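Local coordinates for LYND (Lyngbya aestuarii, PDB 4V1T), which probably uses ATP and magnesium, as a YcaO-family cyclodehydratase, to cyclise residues of a precursor peptide onto the preceding amide, giving azoline rings, at residues A260-H272 with G279-I291. Sequence-based numbering, arbitrary orientation.
Sequences AATEIAKWIVKYH and GTVFFPTLDGKII
K270 reaches from helix 250-275 into the loop that leads on to strand 289-294 of the mixed sheet, its ammonium donating to F283 O (NZ to O 2.9 Å, C=O···N angle 154°) and to T285 OG1. With CG anti to the backbone N (chi1 174°), the chain runs past V281, where K270 CG meets V281 CG1 at 3.6 Å, and lays CD over one face of the F283 ring. That ring's edge meets the helix, F283 CE1 lying 3.4 Å from K266 O. T285 fills the tight middle: its OG1 sits at the W267 indole edge, 3.5 Å from W267 CE3, while donating to D287 OD1. The E263 end is buried at the dimer interface: L286 CD1 touches E263 CB at 3.5 Å, L298 of the second subunit packs on both residues, and bound waters link E263 OE1 to L286 N and P284 O. K270, V281 and D287 form the more exposed side, where a water bridges T285 N and D287 OD1. A methionine at K270 would probably leave F283 O and T285 OG1 without their shared donor. Both direct hydrogen bonds between helix and loop thus come from one ammonium, whose charge D287 OD1, 4.4 Å from K270 NZ and beyond a salt bridge, may partly offset.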
loop_
_atom_site.group_PDB
_atom_site.type_symbol
_atom_site.label_atom_id
_atom_site.label_comp_id
_atom_site.label_asym_id
_atom_site.label_seq_id
_atom_site.Cartn_x
_atom_site.Cartn_y
_atom_site.Cartn_z
ATOM N N ALA B 260 -17.774 -19.855 2.887
ATOM C CA ALA B 260 -19.074 -19.201 2.951
ATOM C C ALA B 260 -19.804 -19.563 4.248
ATOM O O ALA B 260 -20.452 -18.714 4.865
ATOM C CB ALA B 260 -19.914 -19.578 1.753
ATOM N N ALA B 261 -19.705 -20.825 4.654
ATOM C CA ALA B 261 -20.356 -21.275 5.883
ATOM C C ALA B 261 -19.875 -20.467 7.102
ATOM O O ALA B 261 -20.678 -20.034 7.929
ATOM C CB ALA B 261 -20.107 -22.760 6.101
ATOM N N THR B 262 -18.567 -20.258 7.185
ATOM C CA THR B 262 -17.969 -19.489 8.267
ATOM C C THR B 262 -18.497 -18.058 8.299
ATOM O O THR B 262 -18.846 -17.535 9.358
ATOM C CB THR B 262 -16.435 -19.459 8.124
ATOM O OG1 THR B 262 -15.932 -20.795 8.186
ATOM C CG2 THR B 262 -15.795 -18.631 9.229
ATOM N N GLU B 263 -18.555 -17.420 7.133
ATOM C CA GLU B 263 -18.996 -16.030 7.056
ATOM C C GLU B 263 -20.503 -15.908 7.286
ATOM O O GLU B 263 -20.992 -14.877 7.773
ATOM C CB GLU B 263 -18.604 -15.416 5.717
ATOM C CG GLU B 263 -17.107 -15.269 5.520
ATOM C CD GLU B 263 -16.450 -14.367 6.554
ATOM O OE1 GLU B 263 -17.071 -13.364 6.965
ATOM O OE2 GLU B 263 -15.303 -14.655 6.948
ATOM N N ILE B 264 -21.231 -16.958 6.942
ATOM C CA ILE B 264 -22.650 -17.011 7.228
ATOM C C ILE B 264 -22.848 -17.049 8.746
ATOM O O ILE B 264 -23.658 -16.316 9.288
ATOM C CB ILE B 264 -23.315 -18.226 6.561
ATOM C CG1 ILE B 264 -23.472 -17.968 5.060
ATOM C CG2 ILE B 264 -24.700 -18.488 7.162
ATOM C CD1 ILE B 264 -23.701 -19.226 4.234
ATOM N N ALA B 265 -22.091 -17.917 9.408
ATOM C CA ALA B 265 -22.144 -18.048 10.862
ATOM C C ALA B 265 -21.775 -16.739 11.544
ATOM O O ALA B 265 -22.445 -16.303 12.471
ATOM C CB ALA B 265 -21.225 -19.161 11.326
ATOM N N LYS B 266 -20.714 -16.108 11.066
ATOM C CA LYS B 266 -20.259 -14.869 11.642
ATOM C C LYS B 266 -21.291 -13.774 11.467
ATOM O O LYS B 266 -21.450 -12.925 12.344
ATOM C CB LYS B 266 -18.927 -14.440 11.026
ATOM C CG LYS B 266 -17.725 -15.207 11.559
ATOM C CD LYS B 266 -16.438 -14.427 11.391
ATOM C CE LYS B 266 -15.905 -14.538 9.988
ATOM N NZ LYS B 266 -15.099 -13.358 9.604
ATOM N N TRP B 267 -21.999 -13.786 10.343
ATOM C CA TRP B 267 -23.052 -12.798 10.128
ATOM C C TRP B 267 -24.237 -12.979 11.073
ATOM O O TRP B 267 -24.704 -12.014 11.680
ATOM C CB TRP B 267 -23.570 -12.812 8.684
ATOM C CG TRP B 267 -24.753 -11.936 8.557
ATOM C CD1 TRP B 267 -26.054 -12.328 8.467
ATOM C CD2 TRP B 267 -24.766 -10.506 8.582
ATOM N NE1 TRP B 267 -26.876 -11.233 8.414
ATOM C CE2 TRP B 267 -26.109 -10.101 8.476
ATOM C CE3 TRP B 267 -23.768 -9.531 8.664
ATOM C CZ2 TRP B 267 -26.483 -8.765 8.450
ATOM C CZ3 TRP B 267 -24.142 -8.198 8.648
ATOM C CH2 TRP B 267 -25.489 -7.828 8.544
ATOM N N ILE B 268 -24.731 -14.208 11.187
ATOM C CA ILE B 268 -25.926 -14.464 11.998
ATOM C C ILE B 268 -25.636 -14.193 13.468
ATOM O O ILE B 268 -26.517 -13.709 14.199
ATOM C CB ILE B 268 -26.475 -15.905 11.827
ATOM C CG1 ILE B 268 -25.408 -16.944 12.172
ATOM C CG2 ILE B 268 -26.972 -16.104 10.403
ATOM C CD1 ILE B 268 -25.908 -18.371 12.177
ATOM N N VAL B 269 -24.408 -14.484 13.909
ATOM C CA VAL B 269 -24.036 -14.239 15.306
ATOM C C VAL B 269 -23.997 -12.742 15.557
ATOM O O VAL B 269 -24.576 -12.231 16.528
ATOM C CB VAL B 269 -22.686 -14.874 15.651
ATOM C CG1 VAL B 269 -22.137 -14.343 16.978
ATOM C CG2 VAL B 269 -22.820 -16.380 15.695
ATOM N N LYS B 270 -23.316 -12.038 14.664
ATOM C CA LYS B 270 -23.275 -10.587 14.696
ATOM C C LYS B 270 -24.683 -9.983 14.698
ATOM O O LYS B 270 -24.989 -9.058 15.455
ATOM C CB LYS B 270 -22.464 -10.075 13.508
ATOM C CG LYS B 270 -22.458 -8.566 13.323
ATOM C CD LYS B 270 -21.124 -8.112 12.760
ATOM C CE LYS B 270 -21.131 -6.673 12.325
ATOM N NZ LYS B 270 -19.891 -6.340 11.574
ATOM N N TYR B 271 -25.541 -10.529 13.853
ATOM C CA TYR B 271 -26.898 -10.024 13.710
ATOM C C TYR B 271 -27.702 -10.239 14.987
ATOM O O TYR B 271 -28.478 -9.377 15.385
ATOM C CB TYR B 271 -27.588 -10.723 12.551
ATOM C CG TYR B 271 -29.074 -10.472 12.487
ATOM C CD1 TYR B 271 -29.573 -9.215 12.174
ATOM C CD2 TYR B 271 -29.977 -11.491 12.743
ATOM C CE1 TYR B 271 -30.938 -8.982 12.103
ATOM C CE2 TYR B 271 -31.338 -11.267 12.670
ATOM C CZ TYR B 271 -31.811 -10.012 12.344
ATOM O OH TYR B 271 -33.162 -9.780 12.279
ATOM N N HIS B 272 -27.514 -11.401 15.617
ATOM C CA HIS B 272 -28.211 -11.732 16.842
ATOM C C HIS B 272 -27.849 -10.747 17.952
ATOM O O HIS B 272 -28.721 -10.270 18.656
ATOM C CB HIS B 272 -27.872 -13.156 17.272
ATOM C CG HIS B 272 -28.478 -13.553 18.579
ATOM N ND1 HIS B 272 -29.809 -13.885 18.712
ATOM C CD2 HIS B 272 -27.935 -13.682 19.813
ATOM C CE1 HIS B 272 -30.064 -14.193 19.968
ATOM N NE2 HIS B 272 -28.944 -14.079 20.659
ATOM N N GLY B 279 -24.468 -2.086 17.926
ATOM C CA GLY B 279 -23.129 -1.505 17.909
ATOM C C GLY B 279 -22.147 -2.037 18.939
ATOM O O GLY B 279 -21.076 -1.461 19.127
ATOM N N THR B 280 -22.496 -3.132 19.607
ATOM C CA THR B 280 -21.602 -3.736 20.589
ATOM C C THR B 280 -20.683 -4.782 19.947
ATOM O O THR B 280 -19.745 -5.260 20.576
ATOM C CB THR B 280 -22.393 -4.383 21.740
ATOM O OG1 THR B 280 -23.307 -5.346 21.213
ATOM C CG2 THR B 280 -23.183 -3.337 22.505
ATOM N N VAL B 281 -20.958 -5.136 18.694
ATOM C CA VAL B 281 -20.151 -6.114 17.965
ATOM C C VAL B 281 -19.262 -5.391 16.956
ATOM O O VAL B 281 -19.715 -4.488 16.264
ATOM C CB VAL B 281 -21.032 -7.138 17.237
ATOM C CG1 VAL B 281 -21.848 -6.452 16.162
ATOM C CG2 VAL B 281 -20.180 -8.247 16.623
ATOM N N PHE B 282 -18.000 -5.800 16.877
ATOM C CA PHE B 282 -17.004 -5.068 16.104
ATOM C C PHE B 282 -16.538 -5.798 14.853
ATOM O O PHE B 282 -16.340 -5.179 13.806
ATOM C CB PHE B 282 -15.790 -4.768 16.984
ATOM C CG PHE B 282 -16.095 -3.859 18.143
ATOM C CD1 PHE B 282 -16.143 -2.482 17.969
ATOM C CD2 PHE B 282 -16.350 -4.381 19.403
ATOM C CE1 PHE B 282 -16.427 -1.640 19.034
ATOM C CE2 PHE B 282 -16.635 -3.545 20.474
ATOM C CZ PHE B 282 -16.675 -2.172 20.288
ATOM N N PHE B 283 -16.366 -7.112 14.960
ATOM C CA PHE B 283 -15.623 -7.857 13.963
ATOM C C PHE B 283 -16.247 -7.727 12.567
ATOM O O PHE B 283 -17.469 -7.638 12.434
ATOM C CB PHE B 283 -15.504 -9.333 14.378
ATOM C CG PHE B 283 -16.823 -10.074 14.454
ATOM C CD1 PHE B 283 -17.405 -10.617 13.316
ATOM C CD2 PHE B 283 -17.454 -10.265 15.667
ATOM C CE1 PHE B 283 -18.598 -11.309 13.387
ATOM C CE2 PHE B 283 -18.652 -10.955 15.747
ATOM C CZ PHE B 283 -19.231 -11.474 14.604
ATOM N N PRO B 284 -15.404 -7.727 11.526
ATOM C CA PRO B 284 -15.925 -7.539 10.169
ATOM C C PRO B 284 -16.744 -8.717 9.656
ATOM O O PRO B 284 -16.447 -9.866 9.964
ATOM C CB PRO B 284 -14.653 -7.347 9.332
ATOM C CG PRO B 284 -13.597 -8.048 10.093
ATOM C CD PRO B 284 -13.937 -7.872 11.543
ATOM N N THR B 285 -17.779 -8.407 8.881
ATOM C CA THR B 285 -18.569 -9.402 8.180
ATOM C C THR B 285 -18.711 -8.943 6.724
ATOM O O THR B 285 -18.174 -7.910 6.344
ATOM C CB THR B 285 -19.940 -9.605 8.843
ATOM O OG1 THR B 285 -20.507 -8.337 9.170
ATOM C CG2 THR B 285 -19.803 -10.406 10.111
ATOM N N LEU B 286 -19.432 -9.703 5.913
ATOM C CA LEU B 286 -19.490 -9.438 4.472
ATOM C C LEU B 286 -20.505 -8.364 4.069
ATOM O O LEU B 286 -20.780 -8.181 2.886
ATOM C CB LEU B 286 -19.803 -10.732 3.738
ATOM C CG LEU B 286 -18.766 -11.844 3.877
ATOM C CD1 LEU B 286 -19.280 -13.110 3.211
ATOM C CD2 LEU B 286 -17.446 -11.426 3.265
ATOM N N ASP B 287 -21.073 -7.657 5.041
ATOM C CA ASP B 287 -22.034 -6.595 4.730
ATOM C C ASP B 287 -21.350 -5.459 3.971
ATOM O O ASP B 287 -20.414 -4.841 4.467
ATOM C CB ASP B 287 -22.707 -6.063 5.998
ATOM C CG ASP B 287 -21.701 -5.638 7.067
ATOM O OD1 ASP B 287 -20.686 -6.343 7.256
ATOM O OD2 ASP B 287 -21.920 -4.594 7.700
ATOM N N GLY B 288 -21.824 -5.201 2.758
ATOM C CA GLY B 288 -21.253 -4.153 1.910
ATOM C C GLY B 288 -19.846 -4.444 1.412
ATOM O O GLY B 288 -19.095 -3.527 1.074
ATOM N N LYS B 289 -19.489 -5.726 1.370
ATOM C CA LYS B 289 -18.144 -6.158 1.000
ATOM C C LYS B 289 -18.211 -7.378 0.111
ATOM O O LYS B 289 -19.008 -8.275 0.352
ATOM C CB LYS B 289 -17.323 -6.522 2.239
ATOM C CG LYS B 289 -16.203 -5.562 2.579
ATOM C CD LYS B 289 -15.144 -6.234 3.446
ATOM C CE LYS B 289 -15.683 -6.640 4.814
ATOM N NZ LYS B 289 -14.837 -7.688 5.460
ATOM N N ILE B 290 -17.351 -7.419 -0.900
ATOM C CA ILE B 290 -17.166 -8.634 -1.685
ATOM C C ILE B 290 -15.723 -9.107 -1.540
ATOM O O ILE B 290 -14.779 -8.324 -1.621
ATOM C CB ILE B 290 -17.493 -8.414 -3.159
ATOM C CG1 ILE B 290 -18.959 -8.003 -3.303
ATOM C CG2 ILE B 290 -17.233 -9.693 -3.952
ATOM C CD1 ILE B 290 -19.338 -7.559 -4.694
ATOM N N ILE B 291 -15.568 -10.404 -1.331
ATOM C CA ILE B 291 -14.256 -11.030 -1.265
ATOM C C ILE B 291 -14.049 -11.886 -2.496
ATOM O O ILE B 291 -14.889 -12.721 -2.811
ATOM C CB ILE B 291 -14.130 -11.941 -0.035
ATOM C CG1 ILE B 291 -14.352 -11.128 1.235
ATOM C CG2 ILE B 291 -12.786 -12.669 -0.025
ATOM C CD1 ILE B 291 -13.268 -10.117 1.536
HETATM O O HOH W 1 -19.724 -12.511 7.336
HETATM O O HOH W 2 -15.445 -11.182 7.579
HETATM O O HOH W 3 -18.535 -5.603 8.743
#